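Local structure of mandelate racemase/muconate lactonizing enzyme (4J3Z) at residues V114-A128 against V352-L365. The protein probably catalyses a metal-assisted isomerisation or related reaction of a carboxylic acid substrate, as in other enolase superfamily members. Sequence-based numbering, arbitrary orientation.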
loop_
_atom_site.group_PDB
_atom_site.type_symbol
_atom_site.label_atom_id
_atom_site.label_comp_id
_atom_site.label_asym_id
_atom_site.label_seq_id
_atom_site.Cartn_x
_atom_site.Cartn_y
_atom_site.Cartn_z
ATOM N N VAL D 114 -26.328 29.530 19.660
ATOM C CA VAL D 114 -25.187 28.600 19.700
ATOM C C VAL D 114 -24.340 28.631 18.419
ATOM O O VAL D 114 -23.119 28.630 18.505
ATOM C CB VAL D 114 -25.592 27.160 20.095
ATOM C CG1 VAL D 114 -24.413 26.210 19.969
ATOM C CG2 VAL D 114 -26.087 27.132 21.528
ATOM N N TRP D 115 -24.967 28.693 17.242
ATOM C CA TRP D 115 -24.173 28.675 15.997
ATOM C C TRP D 115 -23.119 29.774 15.928
ATOM O O TRP D 115 -22.047 29.574 15.371
ATOM C CB TRP D 115 -25.032 28.655 14.721
ATOM C CG TRP D 115 -26.064 29.758 14.577
ATOM C CD1 TRP D 115 -27.407 29.635 14.749
ATOM C CD2 TRP D 115 -25.834 31.128 14.198
ATOM N NE1 TRP D 115 -28.030 30.841 14.516
ATOM C CE2 TRP D 115 -27.089 31.771 14.171
ATOM C CE3 TRP D 115 -24.692 31.873 13.878
ATOM C CZ2 TRP D 115 -27.233 33.124 13.848
ATOM C CZ3 TRP D 115 -24.835 33.219 13.559
ATOM C CH2 TRP D 115 -26.095 33.827 13.546
ATOM N N ALA D 116 -23.418 30.920 16.537
ATOM C CA ALA D 116 -22.508 32.062 16.532
ATOM C C ALA D 116 -21.254 31.846 17.395
ATOM O O ALA D 116 -20.432 32.752 17.544
ATOM C CB ALA D 116 -23.257 33.324 16.947
ATOM N N MET D 117 -21.115 30.646 17.962
ATOM C CA MET D 117 -19.943 30.295 18.766
ATOM C C MET D 117 -19.158 29.139 18.124
ATOM O O MET D 117 -18.160 28.643 18.677
ATOM C CB MET D 117 -20.365 29.968 20.198
ATOM C CG MET D 117 -21.045 31.130 20.915
ATOM S SD MET D 117 -21.604 30.758 22.589
ATOM C CE MET D 117 -22.851 29.512 22.262
ATOM N N LEU D 118 -19.617 28.735 16.940
ATOM C CA LEU D 118 -19.039 27.618 16.206
ATOM C C LEU D 118 -18.578 28.036 14.810
ATOM O O LEU D 118 -18.343 27.186 13.948
ATOM C CB LEU D 118 -20.058 26.482 16.085
ATOM C CG LEU D 118 -20.728 25.857 17.313
ATOM C CD1 LEU D 118 -21.893 25.001 16.839
ATOM C CD2 LEU D 118 -19.757 25.022 18.138
ATOM N N GLY D 119 -18.455 29.338 14.574
ATOM C CA GLY D 119 -17.995 29.818 13.267
ATOM C C GLY D 119 -19.009 30.694 12.555
ATOM O O GLY D 119 -18.805 31.091 11.400
ATOM N N GLY D 120 -20.106 30.983 13.249
ATOM C CA GLY D 120 -21.149 31.865 12.749
ATOM C C GLY D 120 -22.068 31.247 11.712
ATOM O O GLY D 120 -22.085 30.025 11.515
ATOM N N LYS D 121 -22.806 32.131 11.037
ATOM C CA LYS D 121 -23.854 31.787 10.084
ATOM C C LYS D 121 -23.315 31.518 8.676
ATOM O O LYS D 121 -23.392 32.376 7.798
ATOM C CB LYS D 121 -24.871 32.937 10.039
ATOM C CG LYS D 121 -26.248 32.591 9.504
ATOM C CD LYS D 121 -26.993 33.856 9.090
ATOM C CE LYS D 121 -27.630 34.586 10.260
ATOM N NZ LYS D 121 -28.260 35.872 9.837
ATOM N N MET D 122 -22.781 30.321 8.461
ATOM C CA MET D 122 -22.379 29.884 7.128
ATOM C C MET D 122 -23.598 29.722 6.234
ATOM O O MET D 122 -23.694 30.333 5.167
ATOM C CB MET D 122 -21.635 28.551 7.202
ATOM C CG MET D 122 -20.127 28.659 7.083
ATOM S SD MET D 122 -19.555 29.177 5.455
ATOM C CE MET D 122 -20.356 28.028 4.350
ATOM N N ASN D 123 -24.515 28.874 6.685
ATOM C CA ASN D 123 -25.751 28.605 5.975
ATOM C C ASN D 123 -26.920 29.384 6.577
ATOM O O ASN D 123 -27.255 29.198 7.749
ATOM C CB ASN D 123 -26.023 27.102 5.969
ATOM C CG ASN D 123 -24.892 26.312 5.338
ATOM O OD1 ASN D 123 -24.602 26.475 4.153
ATOM N ND2 ASN D 123 -24.241 25.455 6.127
ATOM N N ASP D 124 -27.509 30.271 5.770
ATOM C CA ASP D 124 -28.690 31.055 6.171
ATOM C C ASP D 124 -29.878 30.138 6.424
ATOM O O ASP D 124 -30.635 30.316 7.371
ATOM C CB ASP D 124 -29.055 32.078 5.092
ATOM C CG ASP D 124 -28.428 33.439 5.332
ATOM O OD1 ASP D 124 -27.455 33.525 6.115
ATOM O OD2 ASP D 124 -28.914 34.431 4.733
ATOM N N ARG D 125 -30.029 29.170 5.535
ATOM C CA ARG D 125 -31.032 28.134 5.647
ATOM C C ARG D 125 -30.311 26.803 5.459
ATOM O O ARG D 125 -29.301 26.726 4.749
ATOM C CB ARG D 125 -32.120 28.296 4.574
ATOM C CG ARG D 125 -33.214 29.312 4.893
ATOM C CD ARG D 125 -34.481 29.060 4.064
ATOM N NE ARG D 125 -34.156 28.682 2.689
ATOM C CZ ARG D 125 -34.972 28.053 1.846
ATOM N NH1 ARG D 125 -34.542 27.754 0.624
ATOM N NH2 ARG D 125 -36.212 27.717 2.208
ATOM N N ILE D 126 -30.858 25.763 6.080
ATOM C CA ILE D 126 -30.242 24.442 6.106
ATOM C C ILE D 126 -31.158 23.407 5.470
ATOM O O ILE D 126 -32.355 23.349 5.779
ATOM C CB ILE D 126 -29.828 24.080 7.556
ATOM C CG1 ILE D 126 -28.363 24.449 7.787
ATOM C CG2 ILE D 126 -30.071 22.620 7.888
ATOM C CD1 ILE D 126 -28.151 25.896 8.160
ATOM N N ARG D 127 -30.591 22.609 4.564
ATOM C CA ARG D 127 -31.349 21.610 3.822
ATOM C C ARG D 127 -31.738 20.479 4.748
ATOM O O ARG D 127 -30.933 20.050 5.585
ATOM C CB ARG D 127 -30.553 21.085 2.628
ATOM C CG ARG D 127 -31.387 20.316 1.608
ATOM C CD ARG D 127 -30.552 19.931 0.400
ATOM N NE ARG D 127 -31.050 18.733 -0.265
ATOM C CZ ARG D 127 -30.326 17.986 -1.093
ATOM N NH1 ARG D 127 -29.062 18.311 -1.354
ATOM N NH2 ARG D 127 -30.862 16.906 -1.656
ATOM N N ALA D 128 -32.980 20.018 4.611
ATOM C CA ALA D 128 -33.550 19.005 5.495
ATOM C C ALA D 128 -34.212 17.871 4.719
ATOM O O ALA D 128 -34.770 18.084 3.637
ATOM C CB ALA D 128 -34.561 19.649 6.433
ATOM N N VAL D 352 -38.858 22.960 10.104
ATOM C CA VAL D 352 -38.625 22.770 8.679
ATOM C C VAL D 352 -39.780 23.454 7.956
ATOM O O VAL D 352 -40.927 23.022 8.059
ATOM C CB VAL D 352 -38.557 21.283 8.295
ATOM C CG1 VAL D 352 -38.527 21.115 6.780
ATOM C CG2 VAL D 352 -37.352 20.620 8.951
ATOM N N GLU D 353 -39.474 24.544 7.260
ATOM C CA GLU D 353 -40.475 25.259 6.476
ATOM C C GLU D 353 -40.035 25.257 5.012
ATOM O O GLU D 353 -38.968 25.789 4.667
ATOM C CB GLU D 353 -40.704 26.685 7.024
ATOM C CG GLU D 353 -41.069 26.721 8.512
ATOM C CD GLU D 353 -41.935 27.908 8.911
ATOM O OE1 GLU D 353 -41.391 28.997 9.203
ATOM O OE2 GLU D 353 -43.172 27.746 8.954
ATOM N N ASN D 354 -40.840 24.608 4.172
ATOM C CA ASN D 354 -40.533 24.405 2.746
ATOM C C ASN D 354 -39.215 23.671 2.491
ATOM O O ASN D 354 -38.350 24.179 1.775
ATOM C CB ASN D 354 -40.569 25.734 1.972
ATOM C CG ASN D 354 -41.979 26.204 1.677
ATOM O OD1 ASN D 354 -42.947 25.730 2.276
ATOM N ND2 ASN D 354 -42.104 27.145 0.746
ATOM N N GLY D 355 -39.074 22.482 3.083
ATOM C CA GLY D 355 -37.882 21.633 2.905
ATOM C C GLY D 355 -36.570 22.125 3.513
ATOM O O GLY D 355 -35.538 21.457 3.388
ATOM N N PHE D 356 -36.606 23.288 4.166
ATOM C CA PHE D 356 -35.418 23.915 4.750
ATOM C C PHE D 356 -35.689 24.435 6.160
ATOM O O PHE D 356 -36.831 24.756 6.512
ATOM C CB PHE D 356 -34.919 25.081 3.869
ATOM C CG PHE D 356 -34.203 24.647 2.611
ATOM C CD1 PHE D 356 -34.916 24.247 1.479
ATOM C CD2 PHE D 356 -32.819 24.654 2.551
ATOM C CE1 PHE D 356 -34.259 23.846 0.318
ATOM C CE2 PHE D 356 -32.150 24.262 1.394
ATOM C CZ PHE D 356 -32.867 23.862 0.275
ATOM N N VAL D 357 -34.629 24.509 6.961
ATOM C CA VAL D 357 -34.671 25.130 8.278
ATOM C C VAL D 357 -33.830 26.387 8.203
ATOM O O VAL D 357 -32.758 26.371 7.600
ATOM C CB VAL D 357 -34.056 24.222 9.370
ATOM C CG1 VAL D 357 -34.527 24.654 10.755
ATOM C CG2 VAL D 357 -34.382 22.762 9.117
ATOM N N ALA D 358 -34.309 27.473 8.804
ATOM C CA ALA D 358 -33.557 28.726 8.828
ATOM C C ALA D 358 -32.780 28.792 10.126
ATOM O O ALA D 358 -33.258 28.322 11.165
ATOM C CB ALA D 358 -34.496 29.919 8.701
ATOM N N ALA D 359 -31.583 29.370 10.065
ATOM C CA ALA D 359 -30.751 29.576 11.249
ATOM C C ALA D 359 -31.530 30.294 12.355
ATOM O O ALA D 359 -32.028 31.400 12.136
ATOM C CB ALA D 359 -29.497 30.353 10.882
ATOM N N PRO D 360 -31.653 29.658 13.541
ATOM C CA PRO D 360 -32.415 30.217 14.670
ATOM C C PRO D 360 -31.869 31.560 15.190
ATOM O O PRO D 360 -30.716 31.923 14.914
ATOM C CB PRO D 360 -32.315 29.125 15.745
ATOM C CG PRO D 360 -31.995 27.872 14.994
ATOM C CD PRO D 360 -31.130 28.313 13.850
ATOM N N ASP D 361 -32.712 32.267 15.940
ATOM C CA ASP D 361 -32.516 33.675 16.285
ATOM C C ASP D 361 -32.270 33.936 17.769
ATOM O O ASP D 361 -31.854 35.037 18.153
ATOM C CB ASP D 361 -33.763 34.466 15.879
ATOM C CG ASP D 361 -33.558 35.302 14.636
ATOM O OD1 ASP D 361 -32.396 35.517 14.235
ATOM O OD2 ASP D 361 -34.576 35.763 14.068
ATOM N N ALA D 362 -32.577 32.942 18.596
ATOM C CA ALA D 362 -32.600 33.120 20.041
ATOM C C ALA D 362 -31.279 32.700 20.679
ATOM O O ALA D 362 -30.530 31.909 20.089
ATOM C CB ALA D 362 -33.762 32.346 20.643
ATOM N N PRO D 363 -30.982 33.225 21.888
ATOM C CA PRO D 363 -29.750 32.834 22.578
ATOM C C PRO D 363 -29.787 31.360 22.975
ATOM O O PRO D 363 -30.871 30.790 23.143
ATOM C CB PRO D 363 -29.752 33.720 23.830
ATOM C CG PRO D 363 -30.690 34.843 23.519
ATOM C CD PRO D 363 -31.750 34.214 22.670
ATOM N N GLY D 364 -28.614 30.752 23.128
ATOM C CA GLY D 364 -28.526 29.331 23.457
ATOM C C GLY D 364 -29.075 28.522 22.305
ATOM O O GLY D 364 -28.896 28.883 21.145
ATOM N N LEU D 365 -29.760 27.431 22.621
ATOM C CA LEU D 365 -30.328 26.578 21.588
ATOM C C LEU D 365 -31.686 27.098 21.146
ATOM O O LEU D 365 -32.248 26.626 20.152
ATOM C CB LEU D 365 -30.395 25.114 22.051
ATOM C CG LEU D 365 -29.048 24.453 22.351
ATOM C CD1 LEU D 365 -29.226 23.089 23.011
ATOM C CD2 LEU D 365 -28.202 24.337 21.091
#
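Ile126 and Val357 exchange backbone hydrogen bonds, pairing strand 125-128 antiparallel to strand 356-358. Ala359 N continues the pattern with a nearly straight bond to Asp124 O (3.0 Å, 177°), and at the other end Ala128 N reaches Gly355 O. Strand 356-358 thereby joins the first barrel strand of the enolase-type C-terminal domain, which also pairs in parallel with 334-336, on the edge opposite 356-358, and with 164-167. A type I' turn, Glu353 to Phe356, leads into strand 356-358. On the face shared by Arg125, Arg127 and Phe356, the Arg125 guanidinium lies flat on the phenyl ring, planes 19° apart, in an off-centre cation-pi stack with CZ 4.1 Å from the ring centroid. A bend at chi3 (-40°) folds the arginine chain across Phe356, bringing NH2 to 3.4 Å from CB of Phe356. Arg127 lays its CB against CE2 of the same ring (3.8 Å), while its NH2 is satisfied elsewhere, in a salt bridge with Asp205 and a hydrogen bond to Thr163 O. Shortening Phe356 to an alanine is likely to deprive the Arg125 guanidinium of its stacking surface and leave a gap beside CB of Arg127. The NE1-H of Trp115 is given to Pro360 O, 2.9 Å from NE1 and near the indole plane, with CB of Ala359 close by. Val114 N bonds to Gly364 O from above the carbonyl plane, and Val114 CG2 meets Leu365 CD2. Five backbone bonds and one indole N-H, spread along the contact, thus join the segments, whereas the phenyl ring probably compensates the Arg125 charge only in part.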